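Local structure of nicotinate phosphoribosyltransferase (Porphyromonas gingivalis, 2IM5) at residues Gly30-Ile35 / Arg115-Glu120; Tyr13-Gly18 / Pro79-Phe84; Arg259-Lys264 / Val287-Glu292; Lys350-Lys355 / Thr376-Glu381. The protein probably catalyses the ATP-dependent joining of nicotinate to the phosphoribosyl group of 5-phospho-alpha-D-ribose 1-diphosphate, giving nicotinate ribonucleotide for NAD(+) synthesis. One frame throughout, in Å; residues are numbered along the deposited sequence.

Contact 1 of 4, residues Gly30-Ile35 / Arg115-Glu120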
# COMPACT_ATOMS: atom_id res chain seq x y z
N GLY A 30 9.99 11.64 -9.43
CA GLY A 30 9.90 11.37 -8.01
C GLY A 30 11.10 10.59 -7.53
O GLY A 30 11.79 9.95 -8.34
N GLU A 31 11.37 10.66 -6.24
CA GLU A 31 12.46 9.90 -5.65
C GLU A 31 11.91 9.15 -4.45
O GLU A 31 11.38 9.76 -3.51
CB GLU A 31 13.61 10.77 -5.16
CG GLU A 31 14.71 9.90 -4.52
CD GLU A 31 15.85 10.69 -3.87
OE1 GLU A 31 15.60 11.43 -2.89
OE2 GLU A 31 16.99 10.57 -4.35
N PHE A 32 12.02 7.82 -4.49
CA PHE A 32 11.57 6.98 -3.39
C PHE A 32 12.80 6.62 -2.56
O PHE A 32 13.87 6.34 -3.11
CB PHE A 32 10.91 5.71 -3.94
CG PHE A 32 9.50 5.92 -4.42
CD1 PHE A 32 8.41 5.60 -3.60
CD2 PHE A 32 9.25 6.46 -5.68
CE1 PHE A 32 7.10 5.81 -4.03
CE2 PHE A 32 7.95 6.68 -6.12
CZ PHE A 32 6.87 6.35 -5.29
N ARG A 33 12.65 6.63 -1.25
CA ARG A 33 13.76 6.28 -0.37
C ARG A 33 13.40 5.15 0.57
O ARG A 33 12.37 5.17 1.24
CB ARG A 33 14.21 7.50 0.44
CG ARG A 33 14.84 8.58 -0.41
CD ARG A 33 15.44 9.68 0.45
NE ARG A 33 15.95 10.77 -0.38
CZ ARG A 33 16.56 11.84 0.10
NH1 ARG A 33 16.77 11.97 1.40
NH2 ARG A 33 16.96 12.79 -0.73
N PHE A 34 14.28 4.15 0.61
CA PHE A 34 14.11 3.00 1.49
C PHE A 34 14.47 3.45 2.90
O PHE A 34 15.41 4.21 3.09
CB PHE A 34 15.07 1.89 1.05
CG PHE A 34 15.20 0.77 2.05
CD1 PHE A 34 14.29 -0.28 2.05
CD2 PHE A 34 16.23 0.77 2.99
CE1 PHE A 34 14.41 -1.32 2.98
CE2 PHE A 34 16.35 -0.26 3.91
CZ PHE A 34 15.44 -1.31 3.90
N ILE A 35 13.71 2.98 3.88
CA ILE A 35 13.98 3.34 5.26
C ILE A 35 13.83 2.11 6.16
O ILE A 35 12.76 1.51 6.24
CB ILE A 35 13.01 4.42 5.81
CG1 ILE A 35 12.96 5.63 4.89
CG2 ILE A 35 13.44 4.83 7.21
CD1 ILE A 35 14.28 6.38 4.78
N ARG A 115 6.89 5.64 -13.66
CA ARG A 115 7.78 4.49 -13.78
C ARG A 115 8.31 4.01 -12.43
O ARG A 115 8.10 2.85 -12.07
CB ARG A 115 8.98 4.83 -14.67
CG ARG A 115 8.69 5.03 -16.14
CD ARG A 115 10.01 5.14 -16.90
NE ARG A 115 10.77 3.90 -16.77
CZ ARG A 115 10.57 2.81 -17.51
NH1 ARG A 115 9.65 2.81 -18.46
NH2 ARG A 115 11.27 1.71 -17.28
N VAL A 116 8.99 4.89 -11.69
CA VAL A 116 9.59 4.49 -10.42
C VAL A 116 8.65 4.09 -9.29
O VAL A 116 9.07 3.42 -8.34
CB VAL A 116 10.58 5.56 -9.90
CG1 VAL A 116 11.64 5.82 -10.97
CG2 VAL A 116 9.87 6.83 -9.52
N THR A 117 7.38 4.48 -9.36
CA THR A 117 6.47 4.10 -8.30
C THR A 117 6.33 2.56 -8.28
O THR A 117 6.07 1.97 -7.24
CB THR A 117 5.08 4.74 -8.48
OG1 THR A 117 4.27 4.44 -7.34
CG2 THR A 117 4.39 4.21 -9.74
N LEU A 118 6.53 1.93 -9.44
CA LEU A 118 6.42 0.48 -9.55
C LEU A 118 7.53 -0.31 -8.83
O LEU A 118 7.38 -1.51 -8.62
CB LEU A 118 6.38 0.08 -11.03
CG LEU A 118 5.29 0.77 -11.87
CD1 LEU A 118 5.40 0.31 -13.32
CD2 LEU A 118 3.90 0.43 -11.31
N TRP A 119 8.62 0.35 -8.46
CA TRP A 119 9.73 -0.30 -7.76
C TRP A 119 9.44 -0.64 -6.30
O TRP A 119 9.90 -1.66 -5.79
CB TRP A 119 10.99 0.58 -7.78
CG TRP A 119 11.75 0.63 -9.07
CD1 TRP A 119 11.92 1.72 -9.88
CD2 TRP A 119 12.53 -0.43 -9.66
NE1 TRP A 119 12.75 1.41 -10.93
CE2 TRP A 119 13.14 0.09 -10.82
CE3 TRP A 119 12.76 -1.77 -9.31
CZ2 TRP A 119 13.97 -0.67 -11.65
CZ3 TRP A 119 13.60 -2.53 -10.13
CH2 TRP A 119 14.19 -1.98 -11.29
N GLU A 120 8.69 0.22 -5.62
CA GLU A 120 8.41 0.06 -4.18
C GLU A 120 8.15 -1.33 -3.62
O GLU A 120 8.96 -1.86 -2.86
CB GLU A 120 7.26 0.96 -3.73
CG GLU A 120 7.13 1.00 -2.20
CD GLU A 120 5.72 1.32 -1.72
OE1 GLU A 120 4.85 1.61 -2.58
OE2 GLU A 120 5.47 1.29 -0.49

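Contact 2 of 4, residues Tyr13-Gly18 / Pro79-Phe84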
# COMPACT_ATOMS: atom_id res chain seq x y z
N TYR A 13 -2.39 -1.24 -5.90
CA TYR A 13 -2.27 0.21 -5.90
C TYR A 13 -1.10 0.74 -6.72
O TYR A 13 -1.13 1.90 -7.14
CB TYR A 13 -2.24 0.75 -4.47
CG TYR A 13 -0.92 0.62 -3.73
CD1 TYR A 13 0.10 1.56 -3.90
CD2 TYR A 13 -0.70 -0.43 -2.83
CE1 TYR A 13 1.29 1.47 -3.19
CE2 TYR A 13 0.49 -0.53 -2.11
CZ TYR A 13 1.48 0.42 -2.29
OH TYR A 13 2.66 0.33 -1.57
N LYS A 14 -0.09 -0.08 -6.96
CA LYS A 14 1.05 0.36 -7.76
C LYS A 14 0.57 0.59 -9.20
O LYS A 14 1.00 1.55 -9.85
CB LYS A 14 2.17 -0.68 -7.72
CG LYS A 14 2.74 -0.93 -6.31
CD LYS A 14 3.81 0.08 -5.87
CE LYS A 14 3.28 1.52 -5.77
NZ LYS A 14 4.27 2.45 -5.15
N PHE A 15 -0.32 -0.27 -9.69
CA PHE A 15 -0.84 -0.12 -11.04
C PHE A 15 -1.90 0.97 -11.14
O PHE A 15 -1.89 1.75 -12.09
CB PHE A 15 -1.44 -1.44 -11.56
CG PHE A 15 -0.43 -2.52 -11.80
CD1 PHE A 15 0.78 -2.24 -12.42
CD2 PHE A 15 -0.70 -3.83 -11.42
CE1 PHE A 15 1.70 -3.26 -12.67
CE2 PHE A 15 0.23 -4.85 -11.66
CZ PHE A 15 1.43 -4.55 -12.29
N THR A 16 -2.81 1.04 -10.18
CA THR A 16 -3.85 2.05 -10.23
C THR A 16 -3.28 3.46 -10.07
O THR A 16 -3.72 4.40 -10.73
CB THR A 16 -4.95 1.81 -9.15
OG1 THR A 16 -4.36 1.82 -7.84
CG2 THR A 16 -5.63 0.47 -9.39
N THR A 17 -2.28 3.60 -9.20
CA THR A 17 -1.66 4.91 -9.01
C THR A 17 -0.72 5.15 -10.19
O THR A 17 -0.55 6.28 -10.63
CB THR A 17 -0.86 4.96 -7.70
OG1 THR A 17 -1.70 4.49 -6.64
CG2 THR A 17 -0.41 6.39 -7.40
N GLY A 18 -0.12 4.07 -10.68
CA GLY A 18 0.79 4.19 -11.82
C GLY A 18 0.06 4.74 -13.04
O GLY A 18 0.61 5.57 -13.76
N PRO A 79 -7.06 0.21 -21.88
CA PRO A 79 -6.22 -0.51 -22.84
C PRO A 79 -4.85 0.14 -23.04
O PRO A 79 -3.85 -0.55 -23.21
CB PRO A 79 -7.07 -0.50 -24.11
CG PRO A 79 -8.46 -0.54 -23.58
CD PRO A 79 -8.41 0.45 -22.44
N ILE A 80 -4.80 1.47 -23.01
CA ILE A 80 -3.54 2.16 -23.19
C ILE A 80 -2.55 1.78 -22.09
O ILE A 80 -1.36 1.64 -22.36
CB ILE A 80 -3.71 3.72 -23.21
CG1 ILE A 80 -2.36 4.40 -23.45
CG2 ILE A 80 -4.28 4.21 -21.89
CD1 ILE A 80 -1.75 4.09 -24.82
N TYR A 81 -3.04 1.61 -20.87
CA TYR A 81 -2.15 1.25 -19.77
C TYR A 81 -1.71 -0.20 -19.88
O TYR A 81 -0.59 -0.55 -19.52
CB TYR A 81 -2.80 1.48 -18.41
CG TYR A 81 -1.79 1.47 -17.30
CD1 TYR A 81 -0.78 2.44 -17.24
CD2 TYR A 81 -1.81 0.48 -16.31
CE1 TYR A 81 0.19 2.41 -16.24
CE2 TYR A 81 -0.86 0.45 -15.30
CZ TYR A 81 0.13 1.42 -15.27
OH TYR A 81 1.06 1.41 -14.26
N ILE A 82 -2.60 -1.05 -20.38
CA ILE A 82 -2.27 -2.45 -20.56
C ILE A 82 -1.19 -2.57 -21.63
O ILE A 82 -0.30 -3.40 -21.51
CB ILE A 82 -3.51 -3.27 -20.94
CG1 ILE A 82 -4.47 -3.28 -19.75
CG2 ILE A 82 -3.12 -4.69 -21.31
CD1 ILE A 82 -5.77 -3.95 -20.06
N ASP A 83 -1.27 -1.72 -22.66
CA ASP A 83 -0.24 -1.74 -23.70
C ASP A 83 1.08 -1.27 -23.09
O ASP A 83 2.14 -1.80 -23.42
CB ASP A 83 -0.61 -0.80 -24.87
CG ASP A 83 -1.53 -1.46 -25.88
OD1 ASP A 83 -1.58 -2.71 -25.91
OD2 ASP A 83 -2.20 -0.75 -26.66
N PHE A 84 1.01 -0.28 -22.21
CA PHE A 84 2.21 0.21 -21.55
C PHE A 84 2.86 -0.90 -20.73
O PHE A 84 4.05 -1.14 -20.83
CB PHE A 84 1.88 1.39 -20.62
CG PHE A 84 2.98 1.73 -19.65
CD1 PHE A 84 4.15 2.33 -20.09
CD2 PHE A 84 2.85 1.40 -18.30
CE1 PHE A 84 5.19 2.60 -19.21
CE2 PHE A 84 3.89 1.67 -17.40
CZ PHE A 84 5.06 2.27 -17.86

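Contact 3 of 4, residues Arg259-Lys264 / Val287-Glu292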
# COMPACT_ATOMS: atom_id res chain seq x y z
N ARG A 259 -12.48 18.01 8.37
CA ARG A 259 -12.85 19.41 8.34
C ARG A 259 -13.05 19.92 6.91
O ARG A 259 -13.91 20.77 6.67
CB ARG A 259 -11.77 20.26 9.03
CG ARG A 259 -12.13 21.73 9.18
CD ARG A 259 -10.97 22.53 9.78
NE ARG A 259 -10.48 21.93 11.02
CZ ARG A 259 -9.26 21.43 11.17
NH1 ARG A 259 -8.40 21.45 10.17
NH2 ARG A 259 -8.91 20.88 12.33
N ASN A 260 -12.28 19.38 5.96
CA ASN A 260 -12.38 19.83 4.57
C ASN A 260 -13.10 18.84 3.63
O ASN A 260 -13.12 19.03 2.41
CB ASN A 260 -10.99 20.13 4.02
CG ASN A 260 -10.23 21.15 4.88
OD1 ASN A 260 -9.37 20.78 5.69
ND2 ASN A 260 -10.56 22.43 4.71
N PHE A 261 -13.68 17.79 4.19
CA PHE A 261 -14.39 16.77 3.41
C PHE A 261 -15.67 17.38 2.84
O PHE A 261 -16.57 17.74 3.59
CB PHE A 261 -14.70 15.58 4.32
CG PHE A 261 -15.02 14.31 3.58
CD1 PHE A 261 -14.55 14.09 2.30
CD2 PHE A 261 -15.72 13.29 4.22
CE1 PHE A 261 -14.77 12.87 1.66
CE2 PHE A 261 -15.95 12.07 3.59
CZ PHE A 261 -15.47 11.86 2.31
N SER A 262 -15.75 17.50 1.52
CA SER A 262 -16.92 18.10 0.90
C SER A 262 -18.08 17.12 0.79
O SER A 262 -17.89 15.91 0.72
CB SER A 262 -16.58 18.62 -0.50
OG SER A 262 -16.47 17.54 -1.42
N LYS A 263 -19.29 17.66 0.78
CA LYS A 263 -20.49 16.84 0.67
C LYS A 263 -20.45 15.98 -0.59
O LYS A 263 -20.83 14.81 -0.57
CB LYS A 263 -21.74 17.73 0.65
CG LYS A 263 -23.04 16.95 0.69
CD LYS A 263 -24.24 17.88 0.77
CE LYS A 263 -25.55 17.10 0.74
NZ LYS A 263 -25.70 16.18 1.90
N LYS A 264 -20.00 16.58 -1.69
CA LYS A 264 -19.91 15.87 -2.97
C LYS A 264 -19.04 14.61 -2.87
O LYS A 264 -19.45 13.53 -3.31
CB LYS A 264 -19.33 16.80 -4.03
CG LYS A 264 -19.19 16.17 -5.40
CD LYS A 264 -18.70 17.19 -6.43
CE LYS A 264 -17.33 17.74 -6.08
NZ LYS A 264 -16.91 18.79 -7.06
N VAL A 287 -18.31 8.95 11.59
CA VAL A 287 -19.76 8.99 11.78
C VAL A 287 -20.25 10.41 12.03
O VAL A 287 -21.27 10.83 11.48
CB VAL A 287 -20.20 8.08 12.95
CG1 VAL A 287 -21.69 8.28 13.24
CG2 VAL A 287 -19.94 6.63 12.59
N ARG A 288 -19.53 11.16 12.86
CA ARG A 288 -19.94 12.53 13.16
C ARG A 288 -19.90 13.44 11.92
O ARG A 288 -20.83 14.21 11.67
CB ARG A 288 -19.07 13.14 14.27
CG ARG A 288 -19.37 14.61 14.52
CD ARG A 288 -18.82 15.15 15.84
NE ARG A 288 -17.36 15.21 15.89
CZ ARG A 288 -16.58 14.23 16.33
NH1 ARG A 288 -17.12 13.10 16.78
NH2 ARG A 288 -15.26 14.38 16.33
N ARG A 289 -18.83 13.35 11.14
CA ARG A 289 -18.70 14.18 9.96
C ARG A 289 -19.76 13.83 8.91
O ARG A 289 -20.32 14.71 8.27
CB ARG A 289 -17.31 14.06 9.35
CG ARG A 289 -17.08 14.96 8.14
CD ARG A 289 -17.46 16.41 8.42
NE ARG A 289 -17.16 17.27 7.28
CZ ARG A 289 -17.67 18.48 7.08
NH1 ARG A 289 -18.52 19.00 7.96
NH2 ARG A 289 -17.33 19.17 6.01
N TYR A 290 -20.04 12.54 8.74
CA TYR A 290 -21.05 12.14 7.77
C TYR A 290 -22.41 12.74 8.14
O TYR A 290 -23.14 13.21 7.28
CB TYR A 290 -21.18 10.62 7.71
CG TYR A 290 -20.18 9.94 6.79
CD1 TYR A 290 -19.97 10.41 5.49
CD2 TYR A 290 -19.48 8.81 7.20
CE1 TYR A 290 -19.10 9.76 4.61
CE2 TYR A 290 -18.61 8.15 6.34
CZ TYR A 290 -18.42 8.63 5.05
OH TYR A 290 -17.54 7.97 4.20
N GLU A 291 -22.73 12.73 9.43
CA GLU A 291 -23.99 13.29 9.87
C GLU A 291 -24.03 14.80 9.70
O GLU A 291 -25.07 15.36 9.38
CB GLU A 291 -24.26 12.89 11.31
CG GLU A 291 -24.42 11.39 11.44
CD GLU A 291 -24.66 10.95 12.86
OE1 GLU A 291 -24.02 11.52 13.77
OE2 GLU A 291 -25.47 10.01 13.06
N GLU A 292 -22.89 15.47 9.89
CA GLU A 292 -22.83 16.91 9.72
C GLU A 292 -23.16 17.22 8.26
O GLU A 292 -23.84 18.20 7.95
CB GLU A 292 -21.43 17.45 10.02
CG GLU A 292 -21.15 17.71 11.48
CD GLU A 292 -19.68 18.02 11.73
OE1 GLU A 292 -19.02 18.55 10.80
OE2 GLU A 292 -19.20 17.76 12.86

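Contact 4 of 4, residues Lys350-Lys355 / Thr376-Glu381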
# COMPACT_ATOMS: atom_id res chain seq x y z
N LYS A 350 9.34 5.13 0.85
CA LYS A 350 8.40 6.21 0.58
C LYS A 350 8.83 7.27 -0.41
O LYS A 350 10.02 7.51 -0.62
CB LYS A 350 8.04 6.90 1.89
CG LYS A 350 7.52 5.96 2.97
CD LYS A 350 6.31 5.18 2.48
CE LYS A 350 5.76 4.27 3.58
NZ LYS A 350 4.69 3.37 3.06
N LEU A 351 7.83 7.92 -1.02
CA LEU A 351 8.08 9.00 -1.95
C LEU A 351 8.63 10.11 -1.07
O LEU A 351 7.95 10.61 -0.18
CB LEU A 351 6.77 9.46 -2.61
CG LEU A 351 6.92 10.63 -3.59
CD1 LEU A 351 7.87 10.23 -4.71
CD2 LEU A 351 5.55 11.02 -4.14
N TRP A 352 9.88 10.49 -1.31
CA TRP A 352 10.53 11.52 -0.51
C TRP A 352 10.44 12.93 -1.09
O TRP A 352 10.40 13.91 -0.35
CB TRP A 352 12.00 11.14 -0.31
CG TRP A 352 12.67 11.94 0.76
CD1 TRP A 352 13.48 13.03 0.59
CD2 TRP A 352 12.53 11.75 2.17
NE1 TRP A 352 13.86 13.53 1.82
CE2 TRP A 352 13.29 12.76 2.80
CE3 TRP A 352 11.84 10.82 2.96
CZ2 TRP A 352 13.38 12.87 4.19
CZ3 TRP A 352 11.93 10.92 4.35
CH2 TRP A 352 12.69 11.94 4.95
N LYS A 353 10.43 13.02 -2.41
CA LYS A 353 10.34 14.30 -3.09
C LYS A 353 9.88 14.09 -4.53
O LYS A 353 9.99 12.99 -5.07
CB LYS A 353 11.68 15.03 -3.06
CG LYS A 353 12.79 14.32 -3.81
CD LYS A 353 14.08 15.14 -3.77
CE LYS A 353 15.16 14.48 -4.61
NZ LYS A 353 16.44 15.23 -4.56
N CYS A 354 9.37 15.15 -5.14
CA CYS A 354 8.87 15.08 -6.50
C CYS A 354 8.88 16.45 -7.17
O CYS A 354 9.15 17.47 -6.53
CB CYS A 354 7.44 14.54 -6.49
SG CYS A 354 6.31 15.54 -5.49
N LYS A 355 8.58 16.45 -8.45
CA LYS A 355 8.49 17.67 -9.24
C LYS A 355 7.48 17.41 -10.35
O LYS A 355 7.26 16.26 -10.74
CB LYS A 355 9.86 18.03 -9.82
CG LYS A 355 10.52 16.93 -10.61
CD LYS A 355 11.76 17.43 -11.34
CE LYS A 355 12.80 17.97 -10.39
NZ LYS A 355 14.00 18.46 -11.14
N THR A 376 6.65 11.64 9.03
CA THR A 376 7.72 11.22 8.14
C THR A 376 8.00 12.29 7.10
O THR A 376 7.07 12.95 6.63
CB THR A 376 7.39 9.90 7.43
OG1 THR A 376 6.20 10.07 6.65
CG2 THR A 376 7.17 8.79 8.43
N GLY A 377 9.27 12.45 6.75
CA GLY A 377 9.65 13.44 5.76
C GLY A 377 10.61 14.48 6.31
O GLY A 377 10.88 14.52 7.51
N GLU A 378 11.12 15.31 5.41
CA GLU A 378 12.04 16.37 5.78
C GLU A 378 11.42 17.20 6.92
O GLU A 378 10.33 17.75 6.77
CB GLU A 378 12.31 17.25 4.56
CG GLU A 378 13.36 18.33 4.76
CD GLU A 378 14.67 17.77 5.28
OE1 GLU A 378 15.13 16.73 4.75
OE2 GLU A 378 15.25 18.38 6.20
N PRO A 379 12.12 17.29 8.06
CA PRO A 379 11.68 18.04 9.25
C PRO A 379 11.20 19.46 8.95
O PRO A 379 10.15 19.87 9.44
CB PRO A 379 12.93 18.04 10.13
CG PRO A 379 13.53 16.71 9.83
CD PRO A 379 13.42 16.64 8.31
N GLU A 380 11.96 20.19 8.15
CA GLU A 380 11.59 21.55 7.78
C GLU A 380 10.22 21.55 7.09
O GLU A 380 9.38 22.40 7.37
CB GLU A 380 12.65 22.13 6.83
CG GLU A 380 12.49 23.62 6.50
CD GLU A 380 12.96 24.53 7.63
OE1 GLU A 380 13.00 25.77 7.41
OE2 GLU A 380 13.31 24.01 8.73
N GLU A 381 10.01 20.59 6.19
CA GLU A 381 8.76 20.49 5.45
C GLU A 381 7.61 20.09 6.35
O GLU A 381 6.48 20.56 6.18
CB GLU A 381 8.91 19.49 4.30
CG GLU A 381 7.79 19.54 3.27
CD GLU A 381 7.65 20.91 2.61
OE1 GLU A 381 8.69 21.53 2.30
OE2 GLU A 381 6.51 21.37 2.40
O HOH W 1 10.49 14.57 2.65

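Contact 1 of 4, residues Gly30-Ile35 / Arg115-Glu120
F32 reaches out of strand 29-36 and brings the CD2, CE2 and CZ rim of its ring up to V116 and T117, on the helical run of backbone that leads from helix 113-116 to helix 120-134. Its CG stands anti to the carbonyl carbon (chi1 -78°), which sends the ring off the sheet toward that short run of backbone. V116 meets the ring at its edge: CG2 lies near the ring plane, 3.9 Å from F32 CD2, and the two side chains slant across one another. The same methyl sits 3.8 Å from G30 O, so it fills the angle between the strand backbone and the ring. T117 runs alongside F32, pointing the same way. Here the nearest atom is backbone, T117 CA at 3.7 Å from F32 CE2, approaching obliquely, while T117 OG1 comes to 3.8 Å from F32 CZ. That hydroxyl has its hydrogen-bond partner elsewhere, in E214 of helix 213-223, whose side chain also touches F32. No hydrogen bond joins the two segments; the interface is purely van der Waals, and all four touching residues are buried. On the other side of the strand, E31 and R33 pair with each other: R33 turns NE and NH2 side-on to E31 OE1, with NE 2.6 Å from that oxygen. Strand 29-36 thus shows two different sides, one charged and one apolar. This is a sheet strand packed on a helical turn, both within the N-terminal domain range of the NAPRTase family, in an antiparallel sheet that strand 347-355 from later in the chain also joins.

Contact 2 of 4, residues Tyr13-Gly18 / Pro79-Phe84
The ring of Y81 reaches from helix 79-87 against helix 12-24, and what it meets there is mostly backbone. F15 O lies oblique to the ring, 3.6 Å from Y81 CE2, and the carbonyl carbon of G18 comes in obliquely too, 3.7 Å from Y81 OH. The phenol oxygen in turn sits at the edge of the F15 ring, near its plane and 4.1 Å from F15 CD1. The two aromatic side chains cross at about a right angle, and F15 CB adds an apolar touch at 4.2 Å from Y81 CE2. With CG anti to the backbone N (chi1 -165°), Y81 spans the gap between the helices, and its hydroxyl ends beside G18, whose lack of a side chain leaves room for it. No hydrogen bond crosses, so contact with F15 O and G18 is one of shape alone. Y19, one residue on from G18, adds a ring that meets Y81 with the planes about 55° apart. The short axes stay 11.6 Å apart at an angle of 118°, wide enough for an aromatic side chain to bridge them. Such a steeply crossed helix pair, with a tyrosine set against a glycine, is buried helix-helix packing in the N-terminal domain.

Contact 3 of 4, residues Arg259-Lys264 / Val287-Glu292
R289 points its CB from helix 279-292 toward the turn that joins helix 254-260 to helix 263-268, and its aliphatic part passes F261. CG lies anti to the backbone N (chi1 -177°) and comes up to the edge of the F261 ring, near its plane. The chain then bends at chi2 (51°), which brings NE to 4.2 Å from F261 CB. At the tip the two terminal nitrogens part company. NH2 donates to F261 O at 2.9 Å with an N-H...O angle of 144°, so the bond is noticeably bent, and the donor is tilted from the carbonyl plane; R259 O is a looser neighbour. NH1 turns back to its own helix and forms a salt bridge with E292 OE1, 2.9 Å away, meeting that oxygen nearly along its C-O axis. The glutamate, one turn on, thereby limits how the guanidinium can swing. These helices belong to the family's TIM-barrel-related domain and lie outside its parallel sheet, with strand 271-274 between them in sequence. Y290, the next residue, turns to the buried side: its CE1 rests 4.0 Å from F261 CE2, the two side chains slanting past each other, and both rings touch L272 of that strand and A266 of helix 263-268. F257 adds a further ring against F261. On the turn itself S262 occupies the N-cap of helix 263-268, its OG accepting from the backbone N of H265.

Contact 4 of 4, residues Lys350-Lys355 / Thr376-Glu381
Strand 347-355 passes closest to the 376-381 backbone at W352 and G377, whose CA atoms are 6.6 Å apart, and W352 with K353 forms a classic beta bulge opposite E31. The indole does the touching. CG is anti to the backbone N (chi1 -166°), and the six-membered ring reaches G377 with its far end: W352 CH2 lies 3.5 Å from G377 CA, and W352 CZ2 an equal 3.5 Å from E378 N, both approached obliquely. G377 has phi 120° and psi 172°, a conformation that glycine tolerates far better than other residues. The E378 side chain stays looser, OE1 being 4.3 Å from W352 CZ2. One water ties the backbones together. It donates to W352 O at 3.1 Å and accepts from E378 N at 2.9 Å. The same water also sits over the centre of the indole, above one face. W352 has further aromatic and charged company in Y364, steeply inclined to it, and R33, which makes a cation-pi contact. E378 is the N-cap residue of helix 379-389. No direct hydrogen bond or salt bridge crosses between the segments, so at this surface site the chemistry implies a junction made of van der Waals contact with the indole and a single water bridge, which joins the turn before helix 379-389 to strand 347-355.

From the N terminus, helix 12-24 opens contact 2, and strand 29-36 opens contact 1 before contact 2 closes at helix 79-87; contact 1 closes later, at 115-120, so the two loops cross. They also touch directly: E120 OE1 lies 2.8 Å from K14 NZ in a salt bridge. Contact 3 follows in series, a short loop between helices at the rim of the parallel-sheet domain, its nearest atoms about 15 Å or more from the other contacts. Contact 4 closes last, bringing the start of the C-terminal helix 379-389 to strand 347-355. That strand neighbours 29-36, so contacts 1 and 4 share the antiparallel sheet, which joins distant parts of the sequence.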